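Local coordinates for protein alginate lyase, family PL7 (Zobellia galactanivorans, PDB 4BE3) that degrades the polysaccharide alginate as an exolytic lyase of polysaccharide lyase family 7, at residues S112-E117 / A250-Y255; E141-G146 / I243-A248. All coordinates share one frame; numbering follows the deposited sequence.

Contacts 1 and 2 illustrate how loops at the rim of a beta-sheet protein are held by mixed polar chemistry. Both tie a loop following a strand of the larger sheet to the connection running from 243 to 253 into strand 254-258. Contact 1 is only partly buried, ends at the tartrate pocket and touches the second subunit. Contact 2, more buried although farther from the chain centre, joins two loops and meets no other protein chain. Both have a backbone bridge and a carboxylate that accepts a main-chain N-H; contact 1 adds a water-linked aromatic ring at the ligand, contact 2 a stacked arginine. A weak hydrogen bond from His-116 to the carbonyl of Thr-144 links them.

Contact 1: S112-E117 / A250-Y255; sequences SDEGHE and AGEIQY. With SRT (S,R meso-tartaric acid), chain C.
Ser-112 and Gln-254 face each other as an antiparallel, non-hydrogen-bonded pair with CA atoms 4.1 Å apart, and the next bond, from Asp-113 N to Ile-253 O at 2.8 Å, is nearly straight (176°). Beyond Asp-113 the loop has no further backbone bond to 250-255, and a side chain supplies the acceptor. Glu-114 OE2 receives the N-H of Ile-253 at 2.7 Å, on the anti side of the carboxylate and somewhat out of its plane. With CG between the backbone N and carbonyl carbon (chi1 49°) and the chain extended beyond, Glu-114 slides past Glu-252 in the opposite direction, their CG atoms 3.7 Å apart, and crosses the Ile-253 side chain at about a right angle. An alanine in place of Glu-114 would probably leave Ile-253 N without this acceptor and open a gap beside Glu-252 CG. Ser-112 OG lies 2.7 Å from Glu-252 OE1 and 2.9 Å from Glu-114 O, two acceptors competing for one hydroxyl proton. Through a water, Glu-252 OE2 reaches His-116 N within the type II' turn of residues 114-117. On the pocket side, Asp-113 meets the edge of the Tyr-255 ring, CB near its plane and the carboxylate turned 65° from it. A water joins Asp-113 OD1 to Tyr-255 OH, and that hydroxyl also hydrogen-bonds tartrate O2 at 2.6 Å, so Asp-113 is a second-shell partner of the ligand. Thr-60 and Lys-257 grip the same ligand, while His-73 stacks on the Tyr-255 ring and His-111 meets it at a steep angle. In this PL7 beta-jelly roll, the contact fastens the loop between strands 104-112 and 121-126 to the start of strand 254-258, with Ile-253 packing on Glu-77 of the second subunit.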
loop_
_atom_site.group_PDB
_atom_site.type_symbol
_atom_site.label_atom_id
_atom_site.label_comp_id
_atom_site.label_asym_id
_atom_site.label_seq_id
_atom_site.Cartn_x
_atom_site.Cartn_y
_atom_site.Cartn_z
ATOM N N SER A 112 9.503 -8.538 7.100
ATOM C CA SER A 112 8.814 -9.191 5.961
ATOM C C SER A 112 7.675 -10.052 6.620
ATOM O O SER A 112 7.812 -10.737 7.683
ATOM C CB SER A 112 9.919 -9.954 5.120
ATOM O OG SER A 112 9.058 -10.942 4.410
ATOM N N ASP A 113 6.504 -10.124 5.922
ATOM C CA ASP A 113 5.347 -10.869 6.455
ATOM C C ASP A 113 5.367 -12.310 5.888
ATOM O O ASP A 113 4.479 -13.110 6.228
ATOM C CB ASP A 113 4.035 -10.169 6.023
ATOM C CG ASP A 113 2.826 -10.788 6.740
ATOM O OD1 ASP A 113 2.914 -10.930 7.973
ATOM O OD2 ASP A 113 1.834 -11.127 6.065
ATOM N N GLU A 114 6.268 -12.660 4.972
ATOM C CA GLU A 114 6.207 -14.032 4.388
ATOM C C GLU A 114 7.562 -14.527 4.111
ATOM O O GLU A 114 8.573 -13.814 4.398
ATOM C CB GLU A 114 5.439 -13.999 3.023
ATOM C CG GLU A 114 5.951 -12.895 2.083
ATOM C CD GLU A 114 5.038 -12.664 0.825
ATOM O OE1 GLU A 114 4.021 -13.441 0.657
ATOM O OE2 GLU A 114 5.368 -11.784 -0.043
ATOM N N GLY A 115 7.618 -15.699 3.481
ATOM C CA GLY A 115 8.957 -16.248 3.135
ATOM C C GLY A 115 9.727 -16.455 4.439
ATOM O O GLY A 115 9.200 -17.006 5.410
ATOM N N HIS A 116 10.979 -16.027 4.437
ATOM C CA HIS A 116 11.811 -16.158 5.632
ATOM C C HIS A 116 11.437 -15.251 6.769
ATOM O O HIS A 116 11.898 -15.467 7.873
ATOM C CB HIS A 116 13.246 -15.868 5.217
ATOM C CG HIS A 116 13.868 -16.929 4.363
ATOM N ND1 HIS A 116 13.608 -18.271 4.511
ATOM C CD2 HIS A 116 14.784 -16.800 3.322
ATOM C CE1 HIS A 116 14.383 -18.958 3.657
ATOM N NE2 HIS A 116 15.114 -18.067 2.918
ATOM N N GLU A 117 10.561 -14.241 6.512
ATOM C CA GLU A 117 10.150 -13.311 7.572
ATOM C C GLU A 117 11.420 -12.596 8.150
ATOM O O GLU A 117 11.464 -12.326 9.349
ATOM C CB GLU A 117 9.282 -13.908 8.694
ATOM C CG GLU A 117 8.040 -14.540 8.013
ATOM C CD GLU A 117 7.086 -15.257 8.952
ATOM O OE1 GLU A 117 6.734 -14.767 9.997
ATOM O OE2 GLU A 117 6.684 -16.379 8.591
ATOM N N ALA A 250 12.658 -8.008 -3.522
ATOM C CA ALA A 250 11.625 -7.682 -4.643
ATOM C C ALA A 250 10.343 -8.517 -4.476
ATOM O O ALA A 250 10.428 -9.755 -4.269
ATOM C CB ALA A 250 12.260 -7.942 -5.971
ATOM N N GLY A 251 9.170 -7.838 -4.398
ATOM C CA GLY A 251 7.892 -8.511 -4.409
ATOM C C GLY A 251 7.535 -9.195 -3.101
ATOM O O GLY A 251 6.533 -9.899 -2.979
ATOM N N GLU A 252 8.374 -9.038 -2.094
ATOM C CA GLU A 252 8.098 -9.705 -0.796
ATOM C C GLU A 252 7.303 -8.776 0.098
ATOM O O GLU A 252 7.726 -7.580 0.431
ATOM C CB GLU A 252 9.434 -10.149 -0.054
ATOM C CG GLU A 252 9.030 -11.343 0.833
ATOM C CD GLU A 252 10.215 -12.065 1.314
ATOM O OE1 GLU A 252 10.793 -11.552 2.370
ATOM O OE2 GLU A 252 10.634 -13.049 0.657
ATOM N N ILE A 253 6.174 -9.280 0.611
ATOM C CA ILE A 253 5.310 -8.359 1.376
ATOM C C ILE A 253 5.924 -8.022 2.738
ATOM O O ILE A 253 6.423 -8.900 3.427
ATOM C CB ILE A 253 3.954 -8.990 1.615
ATOM C CG1 ILE A 253 3.212 -9.069 0.171
ATOM C CG2 ILE A 253 3.045 -8.173 2.539
ATOM C CD1 ILE A 253 2.056 -10.109 0.158
ATOM N N GLN A 254 5.869 -6.740 3.079
ATOM C CA GLN A 254 6.421 -6.282 4.401
ATOM C C GLN A 254 5.711 -5.155 4.997
ATOM O O GLN A 254 4.652 -4.721 4.450
ATOM C CB GLN A 254 7.744 -5.829 4.209
ATOM C CG GLN A 254 7.962 -4.863 3.202
ATOM C CD GLN A 254 9.296 -5.425 2.700
ATOM O OE1 GLN A 254 9.635 -6.760 2.696
ATOM N NE2 GLN A 254 10.148 -4.466 2.481
ATOM N N TYR A 255 6.125 -4.767 6.220
ATOM C CA TYR A 255 5.446 -3.709 6.872
ATOM C C TYR A 255 6.354 -3.053 7.900
ATOM O O TYR A 255 7.385 -3.675 8.284
ATOM C CB TYR A 255 4.150 -4.184 7.567
ATOM C CG TYR A 255 4.354 -5.333 8.537
ATOM C CD1 TYR A 255 4.252 -6.646 8.087
ATOM C CD2 TYR A 255 4.578 -5.100 9.925
ATOM C CE1 TYR A 255 4.357 -7.716 8.991
ATOM C CE2 TYR A 255 4.705 -6.150 10.820
ATOM C CZ TYR A 255 4.614 -7.458 10.343
ATOM O OH TYR A 255 4.732 -8.532 11.192
HETATM O O1 SRT C . 7.909 -10.904 14.204
HETATM O O11 SRT C . 7.883 -8.614 13.936
HETATM C C1 SRT C . 7.410 -9.745 14.166
HETATM C C2 SRT C . 6.003 -9.462 14.567
HETATM O O2 SRT C . 5.206 -8.601 13.723
HETATM C C3 SRT C . 5.439 -10.237 15.730
HETATM O O3 SRT C . 5.960 -9.322 16.598
HETATM C C4 SRT C . 3.996 -10.460 15.808
HETATM O O4 SRT C . 3.289 -9.839 16.594
HETATM O O41 SRT C . 3.441 -11.171 14.972
HETATM O O HOH W 1 4.294 -10.943 10.226
HETATM O O HOH W 2 11.932 -14.788 2.056
#

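Contact 2: E141-G146 / I243-A248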
loop_
_atom_site.group_PDB
_atom_site.type_symbol
_atom_site.label_atom_id
_atom_site.label_comp_id
_atom_site.label_asym_id
_atom_site.label_seq_id
_atom_site.Cartn_x
_atom_site.Cartn_y
_atom_site.Cartn_z
ATOM N N GLU A 141 19.210 -7.420 6.935
ATOM C CA GLU A 141 19.382 -8.863 6.998
ATOM C C GLU A 141 19.174 -9.436 5.607
ATOM O O GLU A 141 18.216 -9.008 4.867
ATOM C CB GLU A 141 18.310 -9.352 7.943
ATOM C CG GLU A 141 18.329 -10.908 7.983
ATOM C CD GLU A 141 17.396 -11.364 9.103
ATOM O OE1 GLU A 141 16.257 -10.814 9.349
ATOM O OE2 GLU A 141 17.810 -12.355 9.786
ATOM N N ILE A 142 20.037 -10.365 5.142
ATOM C CA ILE A 142 19.843 -10.862 3.780
ATOM C C ILE A 142 18.575 -11.676 3.662
ATOM O O ILE A 142 18.134 -12.338 4.574
ATOM C CB ILE A 142 21.087 -11.690 3.281
ATOM C CG1 ILE A 142 21.433 -12.761 4.321
ATOM C CG2 ILE A 142 22.300 -10.766 3.028
ATOM C CD1 ILE A 142 22.307 -13.926 3.673
ATOM N N ASN A 143 17.929 -11.567 2.470
ATOM C CA ASN A 143 16.847 -12.498 2.217
ATOM C C ASN A 143 17.431 -13.805 1.627
ATOM O O ASN A 143 17.603 -13.921 0.407
ATOM C CB ASN A 143 15.889 -11.833 1.195
ATOM C CG ASN A 143 14.516 -12.560 1.168
ATOM O OD1 ASN A 143 13.612 -12.256 0.339
ATOM N ND2 ASN A 143 14.323 -13.421 2.107
ATOM N N THR A 144 17.859 -14.678 2.543
ATOM C CA THR A 144 18.782 -15.773 2.222
ATOM C C THR A 144 18.253 -16.619 1.059
ATOM O O THR A 144 17.065 -16.918 1.024
ATOM C CB THR A 144 18.839 -16.698 3.448
ATOM O OG1 THR A 144 18.958 -15.876 4.618
ATOM C CG2 THR A 144 20.123 -17.658 3.393
ATOM N N LYS A 145 19.123 -16.935 0.121
ATOM C CA LYS A 145 18.764 -17.888 -0.987
ATOM C C LYS A 145 18.805 -19.214 -0.328
ATOM O O LYS A 145 19.806 -19.601 0.188
ATOM C CB LYS A 145 19.783 -17.732 -2.114
ATOM C CG LYS A 145 19.467 -18.563 -3.386
ATOM C CD LYS A 145 20.749 -18.510 -4.211
ATOM C CE LYS A 145 20.832 -19.669 -5.198
ATOM N NZ LYS A 145 19.793 -19.412 -6.237
ATOM N N GLY A 146 17.707 -19.966 -0.322
ATOM C CA GLY A 146 17.785 -21.286 0.351
ATOM C C GLY A 146 17.563 -21.229 1.864
ATOM O O GLY A 146 16.788 -20.449 2.326
ATOM N N ILE A 243 24.237 -16.776 1.302
ATOM C CA ILE A 243 24.196 -15.825 0.223
ATOM C C ILE A 243 22.725 -15.384 0.060
ATOM O O ILE A 243 21.767 -16.091 0.490
ATOM C CB ILE A 243 24.842 -16.372 -1.065
ATOM C CG1 ILE A 243 24.123 -17.662 -1.528
ATOM C CG2 ILE A 243 26.380 -16.525 -0.810
ATOM C CD1 ILE A 243 24.285 -17.946 -2.985
ATOM N N GLU A 244 22.555 -14.254 -0.608
ATOM C CA GLU A 244 21.202 -13.677 -0.731
ATOM C C GLU A 244 20.641 -13.927 -2.115
ATOM O O GLU A 244 21.376 -13.964 -3.137
ATOM C CB GLU A 244 21.293 -12.146 -0.468
ATOM C CG GLU A 244 19.900 -11.479 -0.579
ATOM C CD GLU A 244 19.947 -10.050 -0.029
ATOM O OE1 GLU A 244 20.926 -9.361 -0.375
ATOM O OE2 GLU A 244 18.966 -9.619 0.646
ATOM N N ARG A 245 19.345 -14.139 -2.194
ATOM C CA ARG A 245 18.732 -14.258 -3.559
ATOM C C ARG A 245 18.989 -13.012 -4.373
ATOM O O ARG A 245 19.039 -11.888 -3.831
ATOM C CB ARG A 245 17.297 -14.269 -3.500
ATOM C CG ARG A 245 16.740 -15.062 -2.468
ATOM C CD ARG A 245 15.723 -14.050 -2.096
ATOM N NE ARG A 245 14.476 -14.671 -2.019
ATOM C CZ ARG A 245 14.019 -15.673 -1.244
ATOM N NH1 ARG A 245 14.609 -16.305 -0.306
ATOM N NH2 ARG A 245 12.792 -16.015 -1.464
ATOM N N GLU A 246 18.993 -13.205 -5.692
ATOM C CA GLU A 246 19.491 -12.196 -6.591
ATOM C C GLU A 246 18.605 -10.951 -6.491
ATOM O O GLU A 246 19.075 -9.817 -6.639
ATOM C CB GLU A 246 19.464 -12.773 -8.057
ATOM C CG GLU A 246 19.718 -11.661 -9.086
ATOM C CD GLU A 246 19.716 -12.232 -10.522
ATOM O OE1 GLU A 246 19.438 -13.433 -10.696
ATOM O OE2 GLU A 246 20.003 -11.472 -11.455
ATOM N N ASN A 247 17.328 -11.177 -6.253
ATOM C CA ASN A 247 16.392 -10.018 -6.260
ATOM C C ASN A 247 15.999 -9.573 -4.882
ATOM O O ASN A 247 14.984 -8.822 -4.687
ATOM C CB ASN A 247 15.138 -10.311 -7.051
ATOM C CG ASN A 247 15.464 -10.574 -8.550
ATOM O OD1 ASN A 247 14.937 -11.522 -9.097
ATOM N ND2 ASN A 247 16.377 -9.772 -9.178
ATOM N N ALA A 248 16.834 -9.992 -3.903
ATOM C CA ALA A 248 16.650 -9.539 -2.517
ATOM C C ALA A 248 15.172 -9.601 -2.082
ATOM O O ALA A 248 14.587 -10.690 -1.951
ATOM C CB ALA A 248 17.243 -8.110 -2.300
HETATM O O HOH W 3 22.567 -19.337 1.257
#
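Thr-144 and Glu-244 form a single backbone bridge, flanked by two main-chain hydrogen bonds: Lys-145 N to Ile-243 O at 2.8 Å and Arg-245 N to Asn-143 O at 3.1 Å. A water extends this pairing by donating to Lys-145 O and accepting from Ile-243 N. Asn-143 is the centre of an inverse gamma turn, and Arg-245 opens a type I turn, closed by Ala-248 N donating to Arg-245 O. Two charged side chains add bonds to main-chain atoms of the 141-146 loop. Glu-244, with CG anti to its backbone N (chi1 -180°) and an extended chain, brings OE2 to 2.9 Å from Asn-143 N; the N-H arrives on the anti side, 32° out of the carboxylate plane. Tyr-140 OH is a second partner of OE2, and Ser-219 OG binds OE1. The Arg-245 chain is bent at chi2 and chi3, and its NH1 donates to Thr-144 O at 2.9 Å, the acceptor lying in the guanidinium plane while NH1 sits above the carbonyl plane. Flat groups also stack: the Asn-143 amide lies against one face of the Arg-245 guanidinium, the planes 5° apart. Apolar contacts join them. Ile-142 CB rests 3.8 Å from Glu-244 CB as the two side chains run past each other in opposite directions, and Lys-145 CD lies alongside Ile-243 CD1, also at 3.8 Å. In this largely polar yet mostly buried loop-to-loop junction, main-chain N-H and C=O groups of 141-146 are met both by main-chain partners and by the charged ends of Glu-244 and Arg-245, at and beside the bridge.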